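Local coordinates for YjbQ family protein (Sulfolobus solfataricus, PDB 1VPH) that is of unknown function but belongs to the YjbQ (UPF0047) family, may assemble as a trimer and can hold a potassium ion, at the interface of chains A and B. Sequence-based numbering; all coordinates share one arbitrary frame. Chains: chain A/B, hypothetical protein SSO2532.

Contact 1: the interface of chains A and B. Residues chain A 52, 54, 108, 110; chain B 110-112.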
# COMPACT_ATOMS: atom_id res chain seq x y z
N LEU A 52 -5.00 -3.81 -10.45
CA LEU A 52 -5.43 -3.33 -9.15
C LEU A 52 -6.46 -4.29 -8.56
O LEU A 52 -7.42 -4.60 -9.21
CB LEU A 52 -6.05 -1.93 -9.35
CG LEU A 52 -6.82 -1.31 -8.18
CD1 LEU A 52 -5.91 -0.95 -6.96
CD2 LEU A 52 -7.56 -0.08 -8.68
N PHE A 54 -8.87 -4.64 -5.27
CA PHE A 54 -9.38 -3.67 -4.34
C PHE A 54 -10.66 -4.15 -3.66
O PHE A 54 -11.59 -4.65 -4.32
CB PHE A 54 -9.74 -2.39 -5.10
CG PHE A 54 -10.40 -1.33 -4.23
CD1 PHE A 54 -9.62 -0.38 -3.58
CD2 PHE A 54 -11.77 -1.27 -4.11
CE1 PHE A 54 -10.23 0.59 -2.79
CE2 PHE A 54 -12.36 -0.31 -3.33
CZ PHE A 54 -11.59 0.60 -2.65
N GLY A 108 -4.39 -2.38 4.35
CA GLY A 108 -4.85 -1.69 3.15
C GLY A 108 -5.86 -2.51 2.36
O GLY A 108 -5.85 -3.74 2.34
N GLU A 110 -6.09 -2.43 -0.93
CA GLU A 110 -5.70 -2.77 -2.31
C GLU A 110 -4.27 -3.17 -2.43
O GLU A 110 -3.45 -2.77 -1.64
CB GLU A 110 -5.97 -1.60 -3.25
CG GLU A 110 -4.89 -0.52 -3.31
CD GLU A 110 -5.03 0.56 -2.28
OE1 GLU A 110 -6.16 0.76 -1.76
OE2 GLU A 110 -4.01 1.25 -2.03
N GLU B 110 0.46 6.47 0.01
CA GLU B 110 -0.50 6.46 -1.09
C GLU B 110 -1.55 5.38 -0.94
O GLU B 110 -1.30 4.32 -0.34
CB GLU B 110 0.20 6.33 -2.46
CG GLU B 110 0.29 4.91 -3.00
CD GLU B 110 1.47 4.12 -2.46
OE1 GLU B 110 2.25 4.66 -1.63
OE2 GLU B 110 1.61 2.95 -2.88
N ARG B 111 -2.74 5.70 -1.46
CA ARG B 111 -3.76 4.68 -1.71
C ARG B 111 -4.24 4.83 -3.12
O ARG B 111 -4.21 5.93 -3.69
CB ARG B 111 -4.96 4.79 -0.77
CG ARG B 111 -4.67 4.47 0.70
CD ARG B 111 -4.34 2.98 0.83
NE ARG B 111 -4.14 2.58 2.20
CZ ARG B 111 -2.99 2.72 2.84
NH1 ARG B 111 -1.96 3.31 2.25
NH2 ARG B 111 -2.86 2.29 4.11
N VAL B 112 -4.67 3.73 -3.71
CA VAL B 112 -5.11 3.72 -5.12
C VAL B 112 -6.54 3.14 -5.08
O VAL B 112 -6.75 2.09 -4.48
CB VAL B 112 -4.16 2.91 -6.07
CG1 VAL B 112 -4.68 2.85 -7.51
CG2 VAL B 112 -2.74 3.48 -6.06
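The carboxylate of A:Glu110 reaches across to the backbone of B:Val112, joining the starts of two copies of strand 110-116 in this YjbQ (UPF0047) family protein. The B:Val112 amide N donates to carboxylate oxygen OE2 of A:Glu110 at 3.1 Å, fairly straight at the hydrogen (158°), but it comes from above the carboxylate plane. The other oxygen, A:Glu110 OE1, lies 3.1 Å from the carbonyl O of B:Val112; both atoms normally accept, so this approach is a close, probably unfavourable one rather than a hydrogen bond. A:Glu110 reaches this point with CG wedged between its own backbone N and carbonyl carbon (chi1 83°) and a second bend at chi2, which brings the carboxylate against the B:Val112 backbone. Methylene CD of B:Arg111 flanks the same carboxylate, 3.4 Å from A:Glu110 OE2, and the carboxylate and guanidinium planes are steeply inclined to each other. The two groups do not pair: B:Arg111 NE stays 4.4 Å from A:Glu110 OE2, near enough perhaps to ease its charge. Beside the polar link, methyl CD1 of A:Leu52 meets CG1 of B:Val112 at 4.0 Å, and the rim of the A:Phe54 ring approaches the B:Val112 carbonyl. Further out, the bend at chi2 of B:Arg111 turns its guanidinium back along its own chain, where NH1 donates to the B:Glu110 carbonyl O at 2.9 Å and helps fix the arginine.

Contact 2: the interface of chains A and B. Residues chain A 105-106; chain B 63, 78-79, 82, 106-107, 111.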
# COMPACT_ATOMS: atom_id res chain seq x y z
N THR A 105 -7.18 -0.97 8.15
CA THR A 105 -6.48 0.33 8.02
C THR A 105 -4.98 0.13 7.77
O THR A 105 -4.39 0.75 6.84
CB THR A 105 -6.75 1.23 9.25
OG1 THR A 105 -8.17 1.47 9.35
CG2 THR A 105 -6.10 2.57 9.12
N PHE A 106 -4.33 -0.70 8.59
CA PHE A 106 -2.92 -1.00 8.44
C PHE A 106 -2.56 -1.81 7.20
O PHE A 106 -1.59 -1.47 6.51
CB PHE A 106 -2.37 -1.67 9.69
CG PHE A 106 -1.88 -0.69 10.71
CD1 PHE A 106 -2.74 -0.05 11.54
CD2 PHE A 106 -0.51 -0.45 10.84
CE1 PHE A 106 -2.27 0.83 12.50
CE2 PHE A 106 -0.07 0.44 11.78
CZ PHE A 106 -0.97 1.07 12.60
N VAL B 63 -4.66 6.80 4.50
CA VAL B 63 -5.40 5.56 4.81
C VAL B 63 -6.88 5.69 4.42
O VAL B 63 -7.39 6.78 4.17
CB VAL B 63 -5.25 5.14 6.28
CG1 VAL B 63 -3.75 4.98 6.65
CG2 VAL B 63 -5.96 6.08 7.28
N LYS B 78 -3.77 3.34 18.40
CA LYS B 78 -2.97 2.19 17.94
C LYS B 78 -1.67 2.62 17.25
O LYS B 78 -0.63 2.09 17.52
CB LYS B 78 -3.79 1.29 17.02
CG LYS B 78 -3.02 0.08 16.49
CD LYS B 78 -2.79 -0.93 17.63
CE LYS B 78 -1.52 -1.69 17.56
NZ LYS B 78 -1.59 -2.74 18.68
N ILE B 79 -1.73 3.62 16.37
CA ILE B 79 -0.55 4.16 15.73
C ILE B 79 0.49 4.63 16.78
O ILE B 79 1.71 4.24 16.71
CB ILE B 79 -0.87 5.28 14.73
CG1 ILE B 79 -1.64 4.72 13.54
CG2 ILE B 79 0.46 5.86 14.20
CD1 ILE B 79 -2.27 5.77 12.63
N PHE B 82 2.05 1.68 18.60
CA PHE B 82 2.92 0.93 17.69
C PHE B 82 4.24 1.68 17.46
O PHE B 82 5.31 1.06 17.36
CB PHE B 82 2.19 0.68 16.35
CG PHE B 82 3.02 -0.03 15.34
CD1 PHE B 82 3.40 -1.33 15.55
CD2 PHE B 82 3.37 0.61 14.16
CE1 PHE B 82 4.18 -1.99 14.57
CE2 PHE B 82 4.13 -0.03 13.21
CZ PHE B 82 4.53 -1.32 13.41
N PHE B 106 5.09 2.28 7.69
CA PHE B 106 4.18 1.18 7.70
C PHE B 106 2.84 1.45 6.95
O PHE B 106 2.36 0.61 6.22
CB PHE B 106 3.87 0.75 9.11
CG PHE B 106 4.82 -0.31 9.63
CD1 PHE B 106 6.08 0.04 10.03
CD2 PHE B 106 4.44 -1.67 9.64
CE1 PHE B 106 7.00 -0.94 10.51
CE2 PHE B 106 5.32 -2.64 10.08
CZ PHE B 106 6.60 -2.29 10.53
N LEU B 107 2.25 2.61 7.16
CA LEU B 107 0.92 2.85 6.60
C LEU B 107 0.96 3.12 5.13
O LEU B 107 0.01 2.81 4.39
CB LEU B 107 0.27 4.01 7.28
CG LEU B 107 -0.11 3.74 8.75
CD1 LEU B 107 -0.56 4.94 9.42
CD2 LEU B 107 -1.12 2.65 8.82
N ARG B 111 -2.74 5.70 -1.46
CA ARG B 111 -3.76 4.68 -1.71
C ARG B 111 -4.24 4.83 -3.12
O ARG B 111 -4.21 5.93 -3.69
CB ARG B 111 -4.96 4.79 -0.77
CG ARG B 111 -4.67 4.47 0.70
CD ARG B 111 -4.34 2.98 0.83
NE ARG B 111 -4.14 2.58 2.20
CZ ARG B 111 -2.99 2.72 2.84
NH1 ARG B 111 -1.96 3.31 2.25
NH2 ARG B 111 -2.86 2.29 4.11
O HOH W 1 -5.84 2.04 4.80
O HOH W 2 1.17 -1.95 7.76
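With chi1 at -89°, A:Phe106 at the end of helix 98-107 lays its ring against chain B, where B:Leu107, its CG anti to the carbonyl carbon (chi1 -69°), raises methyl CD2 over the middle of one face. This helix-end packing between two copies of a YjbQ (UPF0047) family protein is a CH-pi contact, with B:Leu107 CD2 3.8 Å from both CD2 and CE2 of A:Phe106. The tip of the ring points at helix 69-83 of chain B: CZ of A:Phe106 touches CG1 of B:Ile79 at 3.8 Å, while CG of B:Lys78 at ring atom CE1 and CD2 of B:Phe82 at CE2 make looser contacts. B:Phe82 is itself placed within its chain, with CZ pointing into the face of the B:Phe106 ring. Next along the A helix, methyl CG2 of A:Thr105 rests on B:Val63, 3.9 Å from CB. The guanidinium of B:Arg111 borders this apolar patch. Its NH1 and NH2 both grip the carbonyl O of B:Leu107, end-on and nearly within the guanidinium plane, the NH2 bond being 2.9 Å. The same NH2 makes a weak hydrogen bond of 3.5 Å to the A:Thr105 carbonyl O. Water 1 reinforces that link, 2.8 Å from A:Thr105 O and also bonded to NE and NH2 of B:Arg111. Water 2 bridges the carbonyl oxygens of A:Phe106 and B:Phe106, 3.1 Å from A:Phe106 O, adding a solvent link to the direct packing.

About 13 Å separates the C-alpha centres of contact 1 and contact 2, and B:Arg111 belongs to both: its aliphatic part borders the first, its guanidinium the second. On chain A, contact 2 uses the end of helix 98-107, and contact 1 the loop that follows, the start of strand 110-116 and strand 49-55. On chain B contact 2 also recruits strand 60-65, helix 69-83 and the end of helix 98-107. The interface is not an exact two-fold, so equivalent residues play different parts on the two chains. With three copies in the deposited assembly, such head-to-tail contacts could repeat around a closed ring, although the coordinates alone do not establish a trimer in solution.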